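PDB 6B7K: endo-alpha-(1->5)-L-arabinanase from Bacillus licheniformis, which probably cleaves internal alpha-(1->5)-arabinofuranosidic linkages in (1->5)-arabinans, as a calcium-containing glycoside hydrolase of family 43. Local coordinates for residues T38-L44 with P78-P83; K70-P74 with N104-I108; R91-Y96 with W121-V127; C212-S218 with Y276-G282; A223-S227 with Q296-T300. All coordinates share one frame. Residues are numbered along the deposited sequence.

Interaction 1. Residues T38-L44 with P78-P83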
# COMPACT_ATOMS: atom_id res chain seq x y z
N THR A 38 -1.74 -1.75 -9.15
CA THR A 38 -0.81 -1.28 -10.16
C THR A 38 -1.38 -1.52 -11.54
O THR A 38 -1.92 -2.59 -11.83
CB THR A 38 0.54 -1.99 -10.01
OG1 THR A 38 1.14 -1.62 -8.76
CG2 THR A 38 1.48 -1.62 -11.14
N GLY A 39 -1.28 -0.51 -12.40
CA GLY A 39 -1.97 -0.56 -13.68
C GLY A 39 -1.46 -1.69 -14.56
O GLY A 39 -0.29 -2.06 -14.53
N LEU A 40 -2.39 -2.25 -15.34
CA LEU A 40 -2.08 -3.24 -16.36
C LEU A 40 -2.03 -2.52 -17.70
O LEU A 40 -3.07 -2.22 -18.29
CB LEU A 40 -3.11 -4.36 -16.36
CG LEU A 40 -2.99 -5.43 -17.45
CD1 LEU A 40 -1.64 -6.13 -17.37
CD2 LEU A 40 -4.12 -6.43 -17.35
N GLY A 41 -0.82 -2.22 -18.16
CA GLY A 41 -0.62 -1.48 -19.39
C GLY A 41 -0.32 -0.02 -19.14
O GLY A 41 0.84 0.39 -19.20
N THR A 42 -1.35 0.77 -18.87
CA THR A 42 -1.20 2.18 -18.56
C THR A 42 -2.12 2.52 -17.40
O THR A 42 -3.16 1.90 -17.21
CB THR A 42 -1.51 3.08 -19.75
OG1 THR A 42 -0.98 2.48 -20.94
CG2 THR A 42 -0.85 4.46 -19.56
N GLY A 43 -1.69 3.49 -16.59
CA GLY A 43 -2.51 3.98 -15.51
C GLY A 43 -2.60 3.08 -14.29
O GLY A 43 -1.59 2.52 -13.86
N LEU A 44 -3.80 2.94 -13.74
CA LEU A 44 -4.03 2.19 -12.51
C LEU A 44 -5.15 1.18 -12.74
O LEU A 44 -6.17 1.50 -13.36
CB LEU A 44 -4.40 3.13 -11.36
CG LEU A 44 -3.29 4.07 -10.89
CD1 LEU A 44 -3.85 5.12 -9.95
CD2 LEU A 44 -2.19 3.27 -10.21
N PRO A 78 4.80 3.50 -18.19
CA PRO A 78 3.41 3.86 -18.56
C PRO A 78 2.39 3.49 -17.50
O PRO A 78 1.42 4.23 -17.31
CB PRO A 78 3.19 3.10 -19.87
CG PRO A 78 4.18 1.98 -19.84
CD PRO A 78 5.38 2.53 -19.13
N HIS A 79 2.58 2.37 -16.81
CA HIS A 79 1.69 1.99 -15.73
C HIS A 79 2.15 2.61 -14.41
O HIS A 79 3.36 2.69 -14.15
CB HIS A 79 1.62 0.47 -15.60
CG HIS A 79 2.92 -0.17 -15.23
ND1 HIS A 79 3.97 -0.29 -16.12
CD2 HIS A 79 3.35 -0.72 -14.07
CE1 HIS A 79 4.98 -0.89 -15.53
NE2 HIS A 79 4.64 -1.16 -14.29
N GLN A 80 1.20 3.05 -13.61
CA GLN A 80 1.48 3.60 -12.29
C GLN A 80 1.32 2.51 -11.24
O GLN A 80 0.58 1.54 -11.43
CB GLN A 80 0.56 4.78 -11.98
CG GLN A 80 0.96 6.09 -12.66
CD GLN A 80 0.91 6.01 -14.18
OE1 GLN A 80 -0.17 5.99 -14.77
NE2 GLN A 80 2.07 5.98 -14.82
N TRP A 81 2.02 2.68 -10.12
CA TRP A 81 2.15 1.62 -9.13
C TRP A 81 1.41 1.96 -7.85
O TRP A 81 1.14 3.13 -7.54
CB TRP A 81 3.62 1.36 -8.77
CG TRP A 81 4.62 1.38 -9.87
CD1 TRP A 81 4.38 1.37 -11.22
CD2 TRP A 81 6.04 1.40 -9.72
NE1 TRP A 81 5.57 1.40 -11.91
CE2 TRP A 81 6.60 1.42 -11.00
CE3 TRP A 81 6.89 1.42 -8.61
CZ2 TRP A 81 7.98 1.44 -11.21
CZ3 TRP A 81 8.24 1.44 -8.81
CH2 TRP A 81 8.78 1.45 -10.10
N ALA A 82 1.12 0.91 -7.08
CA ALA A 82 0.75 0.92 -5.67
C ALA A 82 -0.22 2.04 -5.32
O ALA A 82 0.17 3.01 -4.66
CB ALA A 82 2.00 1.05 -4.81
N PRO A 83 -1.48 1.95 -5.72
CA PRO A 83 -2.46 2.96 -5.32
C PRO A 83 -2.98 2.70 -3.91
O PRO A 83 -2.93 1.58 -3.39
CB PRO A 83 -3.58 2.79 -6.36
CG PRO A 83 -3.51 1.36 -6.72
CD PRO A 83 -2.06 0.95 -6.64
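T38 holds its side chain in the m rotamer, which sets OG1 3.0 Å from the backbone N of A82 (N-H...O angle 169°) and leaves CG2 3.3 Å from Q80 O and 3.6 Å from H79 CD2, at the edge of the imidazole. The same hydroxyl is also hydrogen-bonded to D23, the predicted proton acceptor. Three backbone hydrogen bonds join the segments: G39 N to Q80 O (2.9 Å), Q80 N to G43 O (2.9 Å) and G43 N to P78 O (3.3 Å), G43 forming a single beta bridge with H79. L44, in the mt rotamer, leaves the backbone sideways but brings CD2 to 3.6 Å from Q80 CB and 4.1 Å from P83 CB. Q80 folds back so that NE2 makes a weak hydrogen bond to P78 O. G41 (phi/psi 100/-80) adopts a conformation that a side chain would obstruct. This 38-44 turn of one sheet, clasped to the lead-in of strand 81-87 in the next, is a blade-to-blade contact beside the predicted active site of a five-bladed GH43 beta-propeller.

Interaction 2. Residues K70-P74 with N104-I108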
# COMPACT_ATOMS: atom_id res chain seq x y z
N LYS A 70 5.75 13.83 -16.41
CA LYS A 70 7.01 14.03 -17.13
C LYS A 70 7.88 15.10 -16.49
O LYS A 70 9.09 15.13 -16.75
CB LYS A 70 6.72 14.40 -18.59
CG LYS A 70 6.24 13.24 -19.45
CD LYS A 70 7.40 12.33 -19.85
CE LYS A 70 8.46 13.11 -20.61
NZ LYS A 70 9.62 12.25 -21.01
N MET A 71 7.31 15.97 -15.66
CA MET A 71 8.11 17.00 -15.01
C MET A 71 9.00 16.41 -13.92
O MET A 71 10.20 16.68 -13.87
CB MET A 71 7.21 18.08 -14.41
CG MET A 71 6.77 19.15 -15.38
SD MET A 71 5.81 20.42 -14.54
CE MET A 71 7.04 21.10 -13.43
N TYR A 72 8.42 15.60 -13.04
CA TYR A 72 9.14 15.09 -11.88
C TYR A 72 9.67 13.68 -12.07
O TYR A 72 10.72 13.34 -11.50
CB TYR A 72 8.23 15.13 -10.64
CG TYR A 72 7.72 16.52 -10.34
CD1 TYR A 72 8.59 17.54 -9.96
CD2 TYR A 72 6.37 16.83 -10.43
CE1 TYR A 72 8.13 18.81 -9.69
CE2 TYR A 72 5.90 18.10 -10.16
CZ TYR A 72 6.79 19.09 -9.78
OH TYR A 72 6.33 20.35 -9.51
N VAL A 73 9.00 12.85 -12.86
CA VAL A 73 9.51 11.54 -13.25
C VAL A 73 9.44 11.43 -14.77
O VAL A 73 8.53 10.79 -15.30
CB VAL A 73 8.74 10.40 -12.55
CG1 VAL A 73 9.42 9.06 -12.81
CG2 VAL A 73 8.63 10.66 -11.06
N PRO A 74 10.38 12.04 -15.50
CA PRO A 74 10.28 12.02 -16.97
C PRO A 74 10.33 10.62 -17.57
O PRO A 74 9.61 10.33 -18.53
CB PRO A 74 11.49 12.86 -17.41
CG PRO A 74 11.80 13.72 -16.23
CD PRO A 74 11.47 12.90 -15.03
N ASN A 104 15.13 5.59 -8.28
CA ASN A 104 14.80 6.48 -7.18
C ASN A 104 14.01 7.70 -7.62
O ASN A 104 13.33 8.31 -6.79
CB ASN A 104 16.09 6.94 -6.47
CG ASN A 104 15.85 7.45 -5.05
OD1 ASN A 104 16.64 7.18 -4.15
ND2 ASN A 104 14.76 8.19 -4.86
N THR A 105 14.09 8.09 -8.89
CA THR A 105 13.31 9.22 -9.36
C THR A 105 11.83 8.86 -9.33
O THR A 105 11.28 8.34 -10.30
CB THR A 105 13.73 9.62 -10.78
OG1 THR A 105 15.16 9.76 -10.82
CG2 THR A 105 13.11 10.95 -11.15
N SER A 106 11.18 9.12 -8.19
CA SER A 106 9.79 8.76 -8.00
C SER A 106 9.00 9.96 -7.49
O SER A 106 9.56 10.93 -6.98
CB SER A 106 9.65 7.60 -7.01
OG SER A 106 10.55 6.55 -7.34
N ALA A 107 7.68 9.88 -7.65
CA ALA A 107 6.79 10.94 -7.22
C ALA A 107 5.44 10.34 -6.89
O ALA A 107 4.92 9.51 -7.65
CB ALA A 107 6.64 12.01 -8.30
N ILE A 108 4.87 10.74 -5.75
CA ILE A 108 3.54 10.31 -5.34
C ILE A 108 2.54 11.39 -5.72
O ILE A 108 2.71 12.56 -5.36
CB ILE A 108 3.49 10.01 -3.83
CG1 ILE A 108 4.38 8.82 -3.49
CG2 ILE A 108 2.05 9.76 -3.40
CD1 ILE A 108 4.46 8.51 -2.01
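A valine that has just left helical geometry contributes the largest single share of this contact, 64 of 199 Å²: V73, at phi/psi -128/78, follows the short helix 69-72, the one helix of the chain, and points its CA-to-CB bond toward the start of an inner strand of a beta-propeller blade. Segment 104-108 enters strand 106-113 of the four-stranded antiparallel sheet 81-130. The small interface is made by van der Waals packing. V73 CG2 lies 3.7 Å from A107 CB and 3.6 Å from A107 N, while Y72 CB adds a looser apolar contact to A107 CB at 4.2 Å. A107 and T105 aim their CB atoms toward the helix end, whereas S106 between them points away, and its hydroxyl is hydrogen-bonded to N137, a predicted substrate-binding residue. T105 is the centre of an inverse gamma turn leading into the strand. Its CG2 sits 3.4 Å from Y72 O, and its carbonyl O meets V73 CG1 at 3.2 Å.

Interaction 3. Residues R91-Y96 with W121-V127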
# COMPACT_ATOMS: atom_id res chain seq x y z
N ARG A 91 -14.82 12.60 1.07
CA ARG A 91 -14.28 12.50 -0.28
C ARG A 91 -13.32 11.32 -0.34
O ARG A 91 -12.64 11.01 0.64
CB ARG A 91 -13.58 13.80 -0.69
CG ARG A 91 -13.33 13.95 -2.17
CD ARG A 91 -13.00 15.38 -2.53
NE ARG A 91 -12.49 15.48 -3.89
CZ ARG A 91 -13.26 15.52 -4.97
NH1 ARG A 91 -14.58 15.48 -4.85
NH2 ARG A 91 -12.70 15.61 -6.18
N TYR A 92 -13.27 10.67 -1.50
CA TYR A 92 -12.32 9.58 -1.72
C TYR A 92 -10.96 10.14 -2.12
O TYR A 92 -10.86 11.05 -2.95
CB TYR A 92 -12.82 8.64 -2.82
CG TYR A 92 -14.05 7.85 -2.45
CD1 TYR A 92 -13.96 6.73 -1.64
CD2 TYR A 92 -15.30 8.22 -2.93
CE1 TYR A 92 -15.08 6.00 -1.30
CE2 TYR A 92 -16.43 7.50 -2.60
CZ TYR A 92 -16.32 6.39 -1.79
OH TYR A 92 -17.45 5.67 -1.47
N TRP A 93 -9.91 9.57 -1.53
CA TRP A 93 -8.54 9.99 -1.79
C TRP A 93 -7.78 8.83 -2.39
O TRP A 93 -7.80 7.72 -1.83
CB TRP A 93 -7.87 10.50 -0.52
CG TRP A 93 -8.63 11.60 0.16
CD1 TRP A 93 -9.32 11.52 1.33
CD2 TRP A 93 -8.81 12.94 -0.32
NE1 TRP A 93 -9.90 12.73 1.63
CE2 TRP A 93 -9.60 13.62 0.63
CE3 TRP A 93 -8.36 13.63 -1.45
CZ2 TRP A 93 -9.96 14.96 0.48
CZ3 TRP A 93 -8.72 14.96 -1.60
CH2 TRP A 93 -9.51 15.61 -0.64
N LEU A 94 -7.12 9.07 -3.51
CA LEU A 94 -6.39 8.04 -4.26
C LEU A 94 -4.94 8.49 -4.42
O LEU A 94 -4.62 9.28 -5.30
CB LEU A 94 -7.05 7.77 -5.61
CG LEU A 94 -6.40 6.71 -6.50
CD1 LEU A 94 -6.48 5.34 -5.85
CD2 LEU A 94 -7.03 6.70 -7.89
N TYR A 95 -4.07 7.98 -3.55
CA TYR A 95 -2.64 8.19 -3.68
C TYR A 95 -2.05 7.13 -4.60
O TYR A 95 -2.45 5.97 -4.56
CB TYR A 95 -1.96 8.16 -2.31
CG TYR A 95 -2.37 9.30 -1.41
CD1 TYR A 95 -1.72 10.53 -1.47
CD2 TYR A 95 -3.41 9.16 -0.50
CE1 TYR A 95 -2.10 11.58 -0.65
CE2 TYR A 95 -3.79 10.20 0.33
CZ TYR A 95 -3.13 11.41 0.25
OH TYR A 95 -3.50 12.46 1.06
N TYR A 96 -1.11 7.55 -5.45
CA TYR A 96 -0.52 6.65 -6.44
C TYR A 96 0.93 7.06 -6.67
O TYR A 96 1.34 8.17 -6.33
CB TYR A 96 -1.30 6.67 -7.76
CG TYR A 96 -1.43 8.04 -8.39
CD1 TYR A 96 -2.44 8.91 -8.00
CD2 TYR A 96 -0.54 8.47 -9.36
CE1 TYR A 96 -2.56 10.17 -8.56
CE2 TYR A 96 -0.65 9.73 -9.93
CZ TYR A 96 -1.66 10.57 -9.53
OH TYR A 96 -1.79 11.82 -10.09
N TRP A 121 -12.26 11.41 -11.86
CA TRP A 121 -11.25 11.66 -10.85
C TRP A 121 -10.58 13.00 -11.10
O TRP A 121 -10.22 13.31 -12.24
CB TRP A 121 -10.21 10.53 -10.83
CG TRP A 121 -10.76 9.24 -10.33
CD1 TRP A 121 -11.42 8.29 -11.05
CD2 TRP A 121 -10.72 8.76 -8.98
NE1 TRP A 121 -11.79 7.25 -10.24
CE2 TRP A 121 -11.37 7.51 -8.96
CE3 TRP A 121 -10.20 9.27 -7.78
CZ2 TRP A 121 -11.51 6.76 -7.80
CZ3 TRP A 121 -10.34 8.52 -6.63
CH2 TRP A 121 -10.99 7.27 -6.64
N ARG A 122 -10.43 13.79 -10.04
CA ARG A 122 -9.79 15.09 -10.11
C ARG A 122 -8.29 14.96 -9.86
O ARG A 122 -7.86 14.14 -9.05
CB ARG A 122 -10.41 16.04 -9.08
CG ARG A 122 -9.73 17.39 -8.98
CD ARG A 122 -9.63 17.84 -7.53
NE ARG A 122 -10.95 18.11 -6.96
CZ ARG A 122 -11.17 18.29 -5.66
NH1 ARG A 122 -10.17 18.22 -4.79
NH2 ARG A 122 -12.40 18.54 -5.23
N ASP A 123 -7.51 15.77 -10.58
CA ASP A 123 -6.05 15.74 -10.47
C ASP A 123 -5.62 16.68 -9.35
O ASP A 123 -5.66 17.91 -9.50
CB ASP A 123 -5.40 16.14 -11.79
CG ASP A 123 -3.89 16.05 -11.75
OD1 ASP A 123 -3.35 15.38 -10.84
OD2 ASP A 123 -3.24 16.64 -12.63
N ASP A 124 -5.18 16.11 -8.23
CA ASP A 124 -4.83 16.89 -7.05
C ASP A 124 -3.34 17.19 -6.94
O ASP A 124 -2.92 17.82 -5.96
CB ASP A 124 -5.33 16.19 -5.78
CG ASP A 124 -6.85 16.09 -5.74
OD1 ASP A 124 -7.42 15.30 -6.50
OD2 ASP A 124 -7.47 16.82 -4.94
N GLY A 125 -2.53 16.76 -7.90
CA GLY A 125 -1.16 17.21 -8.00
C GLY A 125 -0.16 16.39 -7.22
O GLY A 125 -0.47 15.40 -6.55
N LEU A 126 1.10 16.83 -7.30
CA LEU A 126 2.20 16.13 -6.66
C LEU A 126 2.05 16.17 -5.14
O LEU A 126 1.65 17.19 -4.56
CB LEU A 126 3.53 16.76 -7.08
CG LEU A 126 4.87 16.12 -6.69
CD1 LEU A 126 5.36 16.61 -5.33
CD2 LEU A 126 4.78 14.61 -6.71
N VAL A 127 2.38 15.06 -4.49
CA VAL A 127 2.32 14.95 -3.04
C VAL A 127 3.73 15.12 -2.47
O VAL A 127 3.97 15.99 -1.63
CB VAL A 127 1.70 13.61 -2.60
CG1 VAL A 127 1.71 13.49 -1.09
CG2 VAL A 127 0.29 13.49 -3.15
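W121, with 77 Å² covered, is the residue most buried by this contact. Its CB leaves sideways, but its indole swings across so that the six-membered ring lies beneath L94: L94 CD2 is 4.0 Å from the ring centroid and 13° off the normal, a CH-pi contact over the face, and L94 CB reaches W121 CZ3 at 3.5 Å. Y92 CB adds a distant apolar touch to W121 CH2 at 4.5 Å. R91 (57 Å²) and R122 (53 Å²) form the second centre. Their guanidinium groups lie flat on each other, centres 3.5 Å apart and planes at 15°, with R91 NH2 3.1 Å from R122 NH2. These are like charges, and one compensating charge is close by: R122 NH1 makes a salt bridge with D124 OD2 at 3.0 Å. Strands 92-98 and 122-130 are the second and fourth of an antiparallel four-stranded propeller blade, with 106-113 between them, so their segment axes stay 9.0 Å apart at closest and run 44° from parallel. Only side chains therefore span the gap. Further along, V127 CG2 meets Y95 CE1 at 4.0 Å, at the edge of the tyrosine ring, whose hydroxyl bonds to M172 O. W93 CZ3 comes within 4.0 Å of D124 OD2, which lies near the plane of the indole.

Interaction 4. Residues C212-S218 with Y276-G282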
# COMPACT_ATOMS: atom_id res chain seq x y z
N CYS A 212 10.10 -8.75 -4.41
CA CYS A 212 8.68 -8.81 -4.77
C CYS A 212 8.38 -9.31 -6.18
O CYS A 212 7.33 -9.91 -6.38
CB CYS A 212 8.05 -7.42 -4.62
SG CYS A 212 8.91 -6.08 -5.46
N CYS A 213 9.26 -9.09 -7.16
CA CYS A 213 8.88 -9.31 -8.56
C CYS A 213 9.49 -10.57 -9.16
O CYS A 213 9.66 -10.65 -10.38
CB CYS A 213 9.25 -8.08 -9.39
SG CYS A 213 7.88 -6.96 -9.69
N LYS A 214 9.81 -11.57 -8.35
CA LYS A 214 10.40 -12.81 -8.85
C LYS A 214 9.37 -13.91 -9.05
O LYS A 214 9.75 -15.06 -9.31
CB LYS A 214 11.52 -13.28 -7.93
N GLY A 215 8.08 -13.60 -8.93
CA GLY A 215 7.05 -14.59 -9.26
C GLY A 215 6.99 -15.71 -8.25
O GLY A 215 7.00 -15.48 -7.03
N VAL A 216 6.93 -16.95 -8.76
CA VAL A 216 6.92 -18.13 -7.90
C VAL A 216 8.11 -18.12 -6.94
O VAL A 216 8.00 -18.58 -5.80
CB VAL A 216 6.91 -19.42 -8.75
CG1 VAL A 216 7.10 -20.66 -7.89
CG2 VAL A 216 5.63 -19.53 -9.52
N ASP A 217 9.24 -17.60 -7.39
CA ASP A 217 10.48 -17.64 -6.62
C ASP A 217 10.70 -16.39 -5.76
O ASP A 217 11.76 -16.27 -5.14
CB ASP A 217 11.67 -17.83 -7.56
CG ASP A 217 11.95 -19.28 -7.85
OD1 ASP A 217 11.33 -20.15 -7.20
OD2 ASP A 217 12.79 -19.55 -8.73
N SER A 218 9.74 -15.48 -5.69
CA SER A 218 9.95 -14.24 -4.96
C SER A 218 9.87 -14.46 -3.45
O SER A 218 9.01 -15.19 -2.96
CB SER A 218 8.93 -13.19 -5.39
OG SER A 218 7.60 -13.67 -5.24
N TYR A 276 1.66 -14.88 -5.37
CA TYR A 276 2.06 -15.44 -6.65
C TYR A 276 1.62 -16.90 -6.73
O TYR A 276 2.10 -17.75 -5.98
CB TYR A 276 3.57 -15.30 -6.83
CG TYR A 276 4.00 -13.85 -6.83
CD1 TYR A 276 4.31 -13.20 -5.64
CD2 TYR A 276 4.05 -13.11 -8.01
CE1 TYR A 276 4.68 -11.87 -5.63
CE2 TYR A 276 4.43 -11.78 -8.00
CZ TYR A 276 4.73 -11.16 -6.81
OH TYR A 276 5.10 -9.84 -6.80
N ASP A 277 0.71 -17.18 -7.66
CA ASP A 277 0.09 -18.50 -7.79
C ASP A 277 1.09 -19.49 -8.36
O ASP A 277 1.45 -19.41 -9.54
CB ASP A 277 -1.15 -18.40 -8.67
CG ASP A 277 -2.11 -19.55 -8.46
OD1 ASP A 277 -1.77 -20.47 -7.69
OD2 ASP A 277 -3.20 -19.53 -9.06
N ALA A 278 1.54 -20.44 -7.54
CA ALA A 278 2.45 -21.47 -8.01
C ALA A 278 1.79 -22.44 -8.98
O ALA A 278 2.49 -23.18 -9.68
CB ALA A 278 3.05 -22.24 -6.83
N LEU A 279 0.46 -22.46 -9.03
CA LEU A 279 -0.27 -23.32 -9.95
C LEU A 279 -0.68 -22.58 -11.23
O LEU A 279 -1.54 -23.07 -11.97
CB LEU A 279 -1.50 -23.91 -9.26
CG LEU A 279 -1.23 -24.91 -8.14
CD1 LEU A 279 -2.53 -25.46 -7.57
CD2 LEU A 279 -0.33 -26.04 -8.62
N ASP A 280 -0.08 -21.43 -11.50
CA ASP A 280 -0.43 -20.66 -12.69
C ASP A 280 0.76 -19.80 -13.12
O ASP A 280 0.62 -18.62 -13.45
CB ASP A 280 -1.67 -19.81 -12.43
CG ASP A 280 -2.35 -19.38 -13.72
OD1 ASP A 280 -2.51 -20.24 -14.61
OD2 ASP A 280 -2.74 -18.20 -13.84
N ASN A 281 1.95 -20.40 -13.14
CA ASN A 281 3.18 -19.75 -13.61
C ASN A 281 3.54 -18.51 -12.81
O ASN A 281 4.29 -17.65 -13.30
CB ASN A 281 3.10 -19.40 -15.10
CG ASN A 281 2.91 -20.63 -15.98
OD1 ASN A 281 2.48 -21.68 -15.52
ND2 ASN A 281 3.24 -20.49 -17.26
N GLY A 282 3.02 -18.37 -11.59
CA GLY A 282 3.45 -17.30 -10.72
C GLY A 282 2.85 -15.95 -10.97
O GLY A 282 3.42 -14.94 -10.51
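The ring of Y276 lies under the 212-218 loop, with G215 N and S218 OG over one of its faces: S218 OG is 3.3 Å from Y276 CD1, and G215 O is 3.4 Å from Y276 CG. The loop keeps its shape through internal bonds, S218 OG to G215 O at 2.6 Å, S218 N to G215 O at 3.1 Å and D217 N to K214 O at 3.2 Å. In 276-282, D277 OD1 accepts from L279 N (3.3 Å) in an Asx turn and is salt-bridged to R256, D277-D280 forms a type I beta turn, and G282 N returns to D277 O at 2.8 Å. V216 packs against this hairpin bend, its CG2 3.3 Å from G282 CA and 4.0 Å from A278 CA. A CB on G282 would fall 2.8 Å from V216 CG2, so the close approach depends on glycine there. At its far end the Y276 hydroxyl is hydrogen-bonded to H22 and H274. The contact thus joins the loop after strand 202-209 to the turn between strands 270-277 and 284-293, in adjacent propeller blades; the C212 side chain comes about 3 Å from that of E192, the predicted proton donor, so this is an inter-blade contact bordering the probable GH43 catalytic site.

Interaction 5. Residues A223-S227 with Q296-T300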
# COMPACT_ATOMS: atom_id res chain seq x y z
N ALA A 223 5.01 -8.28 7.56
CA ALA A 223 5.39 -8.12 8.95
C ALA A 223 4.71 -6.88 9.53
O ALA A 223 4.43 -5.92 8.81
CB ALA A 223 6.91 -8.00 9.10
N TYR A 224 4.47 -6.91 10.83
CA TYR A 224 3.71 -5.87 11.50
C TYR A 224 4.40 -5.44 12.79
O TYR A 224 5.28 -6.13 13.31
CB TYR A 224 2.27 -6.33 11.80
CG TYR A 224 2.19 -7.64 12.56
CD1 TYR A 224 2.23 -8.86 11.88
CD2 TYR A 224 2.05 -7.67 13.94
CE1 TYR A 224 2.16 -10.05 12.56
CE2 TYR A 224 1.97 -8.86 14.63
CZ TYR A 224 2.03 -10.05 13.93
OH TYR A 224 1.95 -11.25 14.61
N GLY A 225 3.97 -4.29 13.30
CA GLY A 225 4.49 -3.76 14.55
C GLY A 225 3.52 -2.77 15.15
O GLY A 225 2.63 -2.25 14.47
N ARG A 226 3.69 -2.52 16.45
CA ARG A 226 2.79 -1.66 17.20
C ARG A 226 3.55 -0.50 17.82
O ARG A 226 4.74 -0.59 18.09
CB ARG A 226 2.06 -2.42 18.31
CG ARG A 226 2.95 -2.71 19.52
CD ARG A 226 2.14 -3.02 20.76
NE ARG A 226 1.16 -4.07 20.55
CZ ARG A 226 0.51 -4.69 21.53
NH1 ARG A 226 0.75 -4.36 22.80
NH2 ARG A 226 -0.37 -5.64 21.26
N SER A 227 2.82 0.60 18.06
CA SER A 227 3.36 1.74 18.77
C SER A 227 2.20 2.53 19.36
O SER A 227 1.16 2.70 18.71
CB SER A 227 4.19 2.65 17.86
OG SER A 227 4.44 3.90 18.47
N GLN A 296 -3.77 -10.20 22.90
CA GLN A 296 -2.94 -9.03 23.13
C GLN A 296 -3.16 -7.94 22.09
O GLN A 296 -2.41 -6.96 22.06
CB GLN A 296 -1.46 -9.42 23.15
CG GLN A 296 -1.02 -10.18 24.38
CD GLN A 296 -1.52 -11.61 24.40
OE1 GLN A 296 -1.75 -12.21 23.34
NE2 GLN A 296 -1.72 -12.16 25.59
N GLY A 297 -4.18 -8.08 21.24
CA GLY A 297 -4.46 -7.09 20.23
C GLY A 297 -3.60 -7.15 18.99
O GLY A 297 -3.68 -6.25 18.15
N TRP A 298 -2.77 -8.19 18.84
CA TRP A 298 -1.93 -8.31 17.66
C TRP A 298 -2.73 -8.88 16.49
O TRP A 298 -3.64 -9.69 16.68
CB TRP A 298 -0.73 -9.21 17.95
CG TRP A 298 0.22 -8.64 18.96
CD1 TRP A 298 0.24 -8.90 20.29
CD2 TRP A 298 1.28 -7.72 18.70
NE1 TRP A 298 1.26 -8.20 20.89
CE2 TRP A 298 1.91 -7.46 19.94
CE3 TRP A 298 1.76 -7.08 17.56
CZ2 TRP A 298 3.00 -6.60 20.06
CZ3 TRP A 298 2.84 -6.22 17.68
CH2 TRP A 298 3.45 -5.99 18.92
N PRO A 299 -2.40 -8.47 15.26
CA PRO A 299 -3.15 -8.95 14.10
C PRO A 299 -2.83 -10.41 13.79
O PRO A 299 -1.66 -10.80 13.72
CB PRO A 299 -2.69 -8.02 12.96
CG PRO A 299 -1.90 -6.93 13.62
CD PRO A 299 -1.36 -7.50 14.89
N THR A 300 -3.88 -11.21 13.61
CA THR A 300 -3.75 -12.60 13.18
C THR A 300 -4.83 -12.90 12.16
O THR A 300 -5.81 -12.16 12.02
CB THR A 300 -3.84 -13.58 14.36
OG1 THR A 300 -5.15 -13.51 14.94
CG2 THR A 300 -2.80 -13.29 15.43
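This is a side-chain contact between two neighbouring sheets, joining strand 221-227 to the chain end around strand 299-300, and it buries 328 Å² in total. The nearest CA pairs are Y224 with P299 at 8.0 Å and R226 with W298 at 8.2 Å, too far for backbone pairing, and the touching parts run 142° apart. R226 and W298 contribute most, 91 and 94 Å². The guanidinium of R226 lies flat on the indole, centres 3.9 Å apart and planes at 14°, and its CZ is 3.9 Å from the centroid of the six-membered ring but 34° off the normal, an off-centre cation-pi contact. The same group donates from NH2 to Q296 O (2.6 Å, N-H...O angle 132°). In the five-bladed beta-propeller of GH43 enzymes, strand 221-227 is the third strand of the sheet 191-251, while 299-300 is one of the two outermost strands of the sheet 257-300, so the contact bridges two successive blades. Y224 meets W298 rim to rim, ring centroids 5.9 Å apart and planes at 52°, with Y224 CE2 3.4 Å from W298 CE3. Y224 CD2 also touches P299 CD at 3.5 Å, and P299 packs on F206 of strand 202-209. R226 has a second aromatic partner in Y202, and D294 accepts hydrogen bonds from the backbone N of both Q296 and W298.

Overall arrangement
Interactions 1, 2 and 3 share the four-stranded sheet 81-130, with centres 14 to 16 Å apart. Interactions 1 and 3 touch through L44 and P83 against L94, Y95 and Y96, whereas 2 and 3 meet where I108 and A107 of strand 106-113 touch 122-130 and, through Y96, 92-98. Along the chain interaction 2 crosses both 1 and 3. Interactions 4 and 5 come later and cross each other; both reach sheet 257-300 from the neighbouring 191-251 blade, with centres 27 Å apart. Interactions 3 and 5 have centres about 29 Å apart, on opposite sides of the chain's centre. Interaction 3 lies within one blade, while 1, 4 and 5 join neighbouring blades; 1 and 4, centres about 19 Å apart, border the predicted catalytic residues.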